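Local coordinates for protein inactive glucansucrase (PDB 5JBD) that belongs to glycoside hydrolase family 70, a group of large multidomain proteins built around a TIM-barrel core, and carries a bound calcium ion, at residues A[650-656]-A[686-692]; A[678-682]-A[736-742]. One frame throughout, in Å; residues are numbered along the deposited sequence.

Contact 1 (A[650-656]-A[686-692]); sequences HMIYEDF and ITDFWMA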
loop_
_atom_site.group_PDB
_atom_site.type_symbol
_atom_site.label_atom_id
_atom_site.label_comp_id
_atom_site.label_asym_id
_atom_site.label_seq_id
_atom_site.Cartn_x
_atom_site.Cartn_y
_atom_site.Cartn_z
ATOM N N HIS A 650 -16.901 18.569 5.254
ATOM C CA HIS A 650 -16.682 17.163 4.897
ATOM C C HIS A 650 -15.951 16.390 5.993
ATOM O O HIS A 650 -15.212 16.973 6.820
ATOM C CB HIS A 650 -15.908 17.062 3.581
ATOM C CG HIS A 650 -16.664 17.617 2.416
ATOM N ND1 HIS A 650 -17.099 16.837 1.367
ATOM C CD2 HIS A 650 -17.117 18.869 2.164
ATOM C CE1 HIS A 650 -17.783 17.589 0.520
ATOM N NE2 HIS A 650 -17.812 18.822 0.982
ATOM N N MET A 651 -16.198 15.086 5.997
ATOM C CA MET A 651 -15.516 14.124 6.847
ATOM C C MET A 651 -15.382 12.790 6.107
ATOM O O MET A 651 -16.369 12.251 5.592
ATOM C CB MET A 651 -16.275 13.916 8.164
ATOM C CG MET A 651 -15.682 12.828 9.042
ATOM S SD MET A 651 -16.295 12.877 10.734
ATOM C CE MET A 651 -17.958 12.338 10.467
ATOM N N ILE A 652 -14.147 12.291 6.073
ATOM C CA ILE A 652 -13.781 11.056 5.413
ATOM C C ILE A 652 -13.864 9.887 6.418
ATOM O O ILE A 652 -13.612 10.070 7.606
ATOM C CB ILE A 652 -12.356 11.149 4.815
ATOM C CG1 ILE A 652 -12.335 12.203 3.697
ATOM C CG2 ILE A 652 -11.893 9.796 4.264
ATOM C CD1 ILE A 652 -10.953 12.719 3.364
ATOM N N TYR A 653 -14.239 8.700 5.920
ATOM C CA TYR A 653 -14.209 7.453 6.707
ATOM C C TYR A 653 -13.414 6.382 5.963
ATOM O O TYR A 653 -13.758 6.044 4.827
ATOM C CB TYR A 653 -15.632 6.976 6.953
ATOM C CG TYR A 653 -15.755 5.717 7.784
ATOM C CD1 TYR A 653 -15.342 5.694 9.113
ATOM C CD2 TYR A 653 -16.318 4.555 7.254
ATOM C CE1 TYR A 653 -15.480 4.548 9.896
ATOM C CE2 TYR A 653 -16.444 3.393 8.019
ATOM C CZ TYR A 653 -16.040 3.394 9.343
ATOM O OH TYR A 653 -16.175 2.254 10.103
ATOM N N GLU A 654 -12.326 5.903 6.576
ATOM C CA GLU A 654 -11.535 4.805 6.025
ATOM C C GLU A 654 -12.276 3.516 6.372
ATOM O O GLU A 654 -12.429 3.201 7.549
ATOM C CB GLU A 654 -10.094 4.751 6.593
ATOM C CG GLU A 654 -9.302 3.584 6.003
ATOM C CD GLU A 654 -7.817 3.559 6.329
ATOM O OE1 GLU A 654 -7.352 4.261 7.232
ATOM O OE2 GLU A 654 -7.104 2.796 5.654
ATOM N N ASP A 655 -12.715 2.779 5.360
ATOM C CA ASP A 655 -13.663 1.663 5.580
ATOM C C ASP A 655 -13.048 0.291 5.867
ATOM O O ASP A 655 -13.783 -0.687 5.993
ATOM C CB ASP A 655 -14.652 1.570 4.405
ATOM C CG ASP A 655 -14.183 0.675 3.273
ATOM O OD1 ASP A 655 -12.964 0.432 3.104
ATOM O OD2 ASP A 655 -15.083 0.211 2.527
ATOM N N PHE A 656 -11.724 0.199 5.946
ATOM C CA PHE A 656 -11.076 -1.106 6.040
ATOM C C PHE A 656 -9.867 -1.114 6.953
ATOM O O PHE A 656 -9.345 -0.051 7.343
ATOM C CB PHE A 656 -10.650 -1.585 4.649
ATOM C CG PHE A 656 -9.446 -0.875 4.077
ATOM C CD1 PHE A 656 -9.568 0.384 3.510
ATOM C CD2 PHE A 656 -8.192 -1.488 4.073
ATOM C CE1 PHE A 656 -8.462 1.037 2.970
ATOM C CE2 PHE A 656 -7.085 -0.841 3.542
ATOM C CZ PHE A 656 -7.222 0.424 2.980
ATOM N N ILE A 686 -20.649 11.304 8.247
ATOM C CA ILE A 686 -19.642 10.955 7.237
ATOM C C ILE A 686 -20.170 11.443 5.894
ATOM O O ILE A 686 -21.327 11.172 5.544
ATOM C CB ILE A 686 -19.376 9.437 7.189
ATOM C CG1 ILE A 686 -18.744 8.970 8.508
ATOM C CG2 ILE A 686 -18.469 9.089 6.029
ATOM C CD1 ILE A 686 -18.893 7.494 8.765
ATOM N N THR A 687 -19.360 12.218 5.183
ATOM C CA THR A 687 -19.748 12.735 3.870
ATOM C C THR A 687 -19.003 12.048 2.714
ATOM O O THR A 687 -19.491 12.058 1.579
ATOM C CB THR A 687 -19.486 14.254 3.784
ATOM O OG1 THR A 687 -18.084 14.498 3.873
ATOM C CG2 THR A 687 -20.216 15.018 4.887
ATOM N N ASP A 688 -17.839 11.464 3.006
ATOM C CA ASP A 688 -16.952 10.908 1.996
ATOM C C ASP A 688 -16.429 9.557 2.463
ATOM O O ASP A 688 -15.748 9.468 3.491
ATOM C CB ASP A 688 -15.810 11.887 1.737
ATOM C CG ASP A 688 -16.281 13.118 0.973
ATOM O OD1 ASP A 688 -16.400 13.043 -0.276
ATOM O OD2 ASP A 688 -16.573 14.146 1.643
ATOM N N PHE A 689 -16.753 8.516 1.701
ATOM C CA PHE A 689 -16.505 7.116 2.094
ATOM C C PHE A 689 -15.318 6.586 1.304
ATOM O O PHE A 689 -15.410 6.394 0.080
ATOM C CB PHE A 689 -17.780 6.299 1.843
ATOM C CG PHE A 689 -17.889 5.030 2.663
ATOM C CD1 PHE A 689 -17.434 3.826 2.162
ATOM C CD2 PHE A 689 -18.487 5.041 3.921
ATOM C CE1 PHE A 689 -17.543 2.659 2.902
ATOM C CE2 PHE A 689 -18.609 3.871 4.669
ATOM C CZ PHE A 689 -18.134 2.682 4.157
ATOM N N TRP A 690 -14.196 6.367 1.990
ATOM C CA TRP A 690 -12.983 5.829 1.387
ATOM C C TRP A 690 -13.087 4.301 1.401
ATOM O O TRP A 690 -13.066 3.655 2.469
ATOM C CB TRP A 690 -11.730 6.358 2.108
ATOM C CG TRP A 690 -10.416 5.673 1.889
ATOM C CD1 TRP A 690 -10.077 4.797 0.896
ATOM C CD2 TRP A 690 -9.249 5.806 2.709
ATOM N NE1 TRP A 690 -8.779 4.378 1.044
ATOM C CE2 TRP A 690 -8.244 4.975 2.151
ATOM C CE3 TRP A 690 -8.952 6.543 3.860
ATOM C CZ2 TRP A 690 -6.966 4.852 2.718
ATOM C CZ3 TRP A 690 -7.683 6.430 4.420
ATOM C CH2 TRP A 690 -6.702 5.601 3.841
ATOM N N MET A 691 -13.187 3.733 0.202
ATOM C CA MET A 691 -13.262 2.282 0.016
ATOM C C MET A 691 -11.886 1.693 -0.272
ATOM O O MET A 691 -11.075 2.277 -0.995
ATOM C CB MET A 691 -14.236 1.929 -1.107
ATOM C CG MET A 691 -15.630 2.473 -0.848
ATOM S SD MET A 691 -17.007 1.569 -1.583
ATOM C CE MET A 691 -16.921 0.093 -0.574
ATOM N N ALA A 692 -11.653 0.516 0.298
ATOM C CA ALA A 692 -10.418 -0.224 0.104
ATOM C C ALA A 692 -10.108 -0.420 -1.374
ATOM O O ALA A 692 -11.029 -0.460 -2.194
ATOM C CB ALA A 692 -10.517 -1.584 0.792
#
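E654 lies flat along the indole of W690, both reaching the same way from adjoining parallel strands 652-654 and 688-691. With its CG anti to the backbone N (chi1 180°), the extended glutamate runs along one indole face, E654 CG standing 3.6 Å from W690 CZ3. Its carboxylate, almost parallel to the ring, goes on to bond H392, while W690 NE1 bonds D747. F656 turns an edge to the indole face, offset, and takes A692 CB over its own ring, 3.5 Å from F656 CD1. On the opposite sheet face Y653 CD2 touches F689 CE2 at 3.5 Å, and I686 CD1 packs off-centre on the Y653 ring. Between the two layers, W690 N bonds Y653 O (2.9 Å) and D655 N bonds W690 O.

This packing gives way to a polar end where partly exposed H650 and T687 hold the buried D688. H650 ND1, 2.8 Å from D688 OD2, meets its syn lone pair in the imidazole plane; T687 OG1 donates from the anti side, well out of the carboxylate plane. The same hydroxyl oxygen accepts a bond from M651 N (2.9 Å). Joined by a helical connection, the strands form a right-handed beta-alpha-beta crossover, the repeating element of the TIM barrel.

Contact 2 (A[678-682]-A[736-742]); sequences ASLFS and ALHKAGL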
loop_
_atom_site.group_PDB
_atom_site.type_symbol
_atom_site.label_atom_id
_atom_site.label_comp_id
_atom_site.label_asym_id
_atom_site.label_seq_id
_atom_site.Cartn_x
_atom_site.Cartn_y
_atom_site.Cartn_z
ATOM N N ALA A 678 -25.880 1.827 5.485
ATOM C CA ALA A 678 -25.641 3.105 4.812
ATOM C C ALA A 678 -26.162 4.304 5.606
ATOM O O ALA A 678 -25.498 5.348 5.678
ATOM C CB ALA A 678 -26.253 3.087 3.412
ATOM N N SER A 679 -27.342 4.153 6.210
ATOM C CA SER A 679 -27.962 5.239 6.988
ATOM C C SER A 679 -27.170 5.592 8.247
ATOM O O SER A 679 -27.141 6.755 8.640
ATOM C CB SER A 679 -29.406 4.890 7.395
ATOM O OG SER A 679 -30.264 4.874 6.272
ATOM N N LEU A 680 -26.540 4.591 8.866
ATOM C CA LEU A 680 -25.651 4.821 10.010
ATOM C C LEU A 680 -24.528 5.794 9.654
ATOM O O LEU A 680 -24.278 6.750 10.391
ATOM C CB LEU A 680 -25.055 3.502 10.540
ATOM C CG LEU A 680 -24.057 3.623 11.711
ATOM C CD1 LEU A 680 -24.671 4.366 12.904
ATOM C CD2 LEU A 680 -23.561 2.250 12.125
ATOM N N PHE A 681 -23.870 5.579 8.512
ATOM C CA PHE A 681 -22.723 6.438 8.141
ATOM C C PHE A 681 -23.167 7.897 7.956
ATOM O O PHE A 681 -22.470 8.835 8.373
ATOM C CB PHE A 681 -22.011 5.911 6.887
ATOM C CG PHE A 681 -21.544 4.479 7.006
ATOM C CD1 PHE A 681 -20.610 4.118 7.963
ATOM C CD2 PHE A 681 -22.043 3.497 6.165
ATOM C CE1 PHE A 681 -20.185 2.803 8.088
ATOM C CE2 PHE A 681 -21.616 2.178 6.271
ATOM C CZ PHE A 681 -20.683 1.830 7.241
ATOM N N SER A 682 -24.330 8.073 7.319
ATOM C CA SER A 682 -24.980 9.385 7.215
ATOM C C SER A 682 -25.292 9.992 8.593
ATOM O O SER A 682 -24.990 11.165 8.842
ATOM C CB SER A 682 -26.282 9.272 6.417
ATOM O OG SER A 682 -26.893 10.543 6.303
ATOM N N ALA A 736 -26.140 2.446 -2.629
ATOM C CA ALA A 736 -26.728 2.582 -1.290
ATOM C C ALA A 736 -26.130 3.763 -0.512
ATOM O O ALA A 736 -26.863 4.520 0.119
ATOM C CB ALA A 736 -26.572 1.286 -0.501
ATOM N N LEU A 737 -24.816 3.938 -0.587
ATOM C CA LEU A 737 -24.167 5.092 0.040
ATOM C C LEU A 737 -24.616 6.401 -0.619
ATOM O O LEU A 737 -24.890 7.380 0.070
ATOM C CB LEU A 737 -22.644 4.955 -0.015
ATOM C CG LEU A 737 -22.082 3.794 0.823
ATOM C CD1 LEU A 737 -20.639 3.516 0.465
ATOM C CD2 LEU A 737 -22.209 4.076 2.317
ATOM N N HIS A 738 -24.701 6.406 -1.956
ATOM C CA HIS A 738 -25.230 7.559 -2.681
ATOM C C HIS A 738 -26.656 7.893 -2.246
ATOM O O HIS A 738 -26.969 9.055 -2.026
ATOM C CB HIS A 738 -25.219 7.326 -4.198
ATOM C CG HIS A 738 -23.873 7.482 -4.830
ATOM N ND1 HIS A 738 -23.571 6.924 -6.050
ATOM C CD2 HIS A 738 -22.762 8.151 -4.433
ATOM C CE1 HIS A 738 -22.327 7.221 -6.368
ATOM N NE2 HIS A 738 -21.810 7.957 -5.400
ATOM N N LYS A 739 -27.495 6.867 -2.094
ATOM C CA LYS A 739 -28.890 7.042 -1.640
ATOM C C LYS A 739 -28.959 7.723 -0.250
ATOM O O LYS A 739 -29.806 8.602 0.002
ATOM C CB LYS A 739 -29.596 5.675 -1.629
ATOM C CG LYS A 739 -31.124 5.694 -1.561
ATOM C CD LYS A 739 -31.683 4.289 -1.840
ATOM C CE LYS A 739 -33.172 4.251 -2.188
ATOM N NZ LYS A 739 -33.986 5.289 -1.485
ATOM N N ALA A 740 -28.022 7.356 0.620
ATOM C CA ALA A 740 -27.896 7.965 1.949
ATOM C C ALA A 740 -27.279 9.376 1.959
ATOM O O ALA A 740 -27.218 10.004 3.010
ATOM C CB ALA A 740 -27.099 7.039 2.850
ATOM N N GLY A 741 -26.801 9.860 0.803
ATOM C CA GLY A 741 -26.306 11.230 0.646
ATOM C C GLY A 741 -24.789 11.378 0.699
ATOM O O GLY A 741 -24.301 12.489 0.739
ATOM N N LEU A 742 -24.049 10.268 0.701
ATOM C CA LEU A 742 -22.576 10.295 0.731
ATOM C C LEU A 742 -22.002 10.306 -0.672
ATOM O O LEU A 742 -22.673 9.904 -1.638
ATOM C CB LEU A 742 -22.014 9.052 1.452
ATOM C CG LEU A 742 -22.031 9.098 2.983
ATOM C CD1 LEU A 742 -23.446 9.026 3.519
ATOM C CD2 LEU A 742 -21.167 7.998 3.590
HETATM O O HOH W 1 -26.087 12.102 4.366
#
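The F681 ring receives L737 obliquely, methyl CD2 of L737 resting 3.9 Å from ring atom CD2 of F681, while F689 meets the same ring in an edge-to-face pair. I674, M476 and I686 also pack against this phenylalanine, which is buried. The contact joins two helices of the TIM-barrel's outer layer, 678-683 and 727-739, the latter finishing in a Schellman motif just ahead of strand 743-748. The second flat group, the H738 imidazole, turns to the other side of its helix; L742 O lies in plane at its edge, its NE2 bonds the D278 carboxylate and its ND1 bonds the backbone O of D274.

Small residues bring the helices together. A678 CB lies 3.6 Å from A736 O, and A740 CB approaches A678 O at 3.7 Å, each methyl resting on the backbone of the opposing segment. The two methyls also meet each other, A678 CB to A740 CB at 4.1 Å. These alanine contacts are plain van der Waals packing.

In the Schellman turn, G741 adopts a positive phi of 100°, and L742 N reaches back to L737 O at 3.1 Å while G741 N bonds H738 O. Beyond this turn, L742 points toward helix 678-683, where its two methyls divide the work: L742 CD2 sits 4.0 Å from F681 CB, and CD1 packs beside the backbone of S682. At the partly exposed S682 the packing becomes polar and hydrated. S682 carries OG anti to its own N (chi1 -179°), which directs the hydroxyl to the side of the capping turn. A water joins the segments there, 2.6 Å from S682 OG and donating a hydrogen bond to A740 O at 2.7 Å.

Contact 1 belongs to the barrel wall and contact 2 to the helical layer outside it; their centres are about 11 Å apart. They interlock along the chain, since helix 678-683 leads into strand 688-691, and helix 727-739 into the next barrel strand, 743-748. F689 bridges them: its CD1 lies 3.6 Å from L737 CD1 and its CE2 3.8 Å from F681 CD2. I686 adds a probable hydrogen bond from its N to F681 O (3.1 Å), and its O packs 3.4 Å from L742 CG. The calcium ion is bound by E237, D243, N287 and N751, none of which belongs to either contact, although N751 follows closely after strand 743-748.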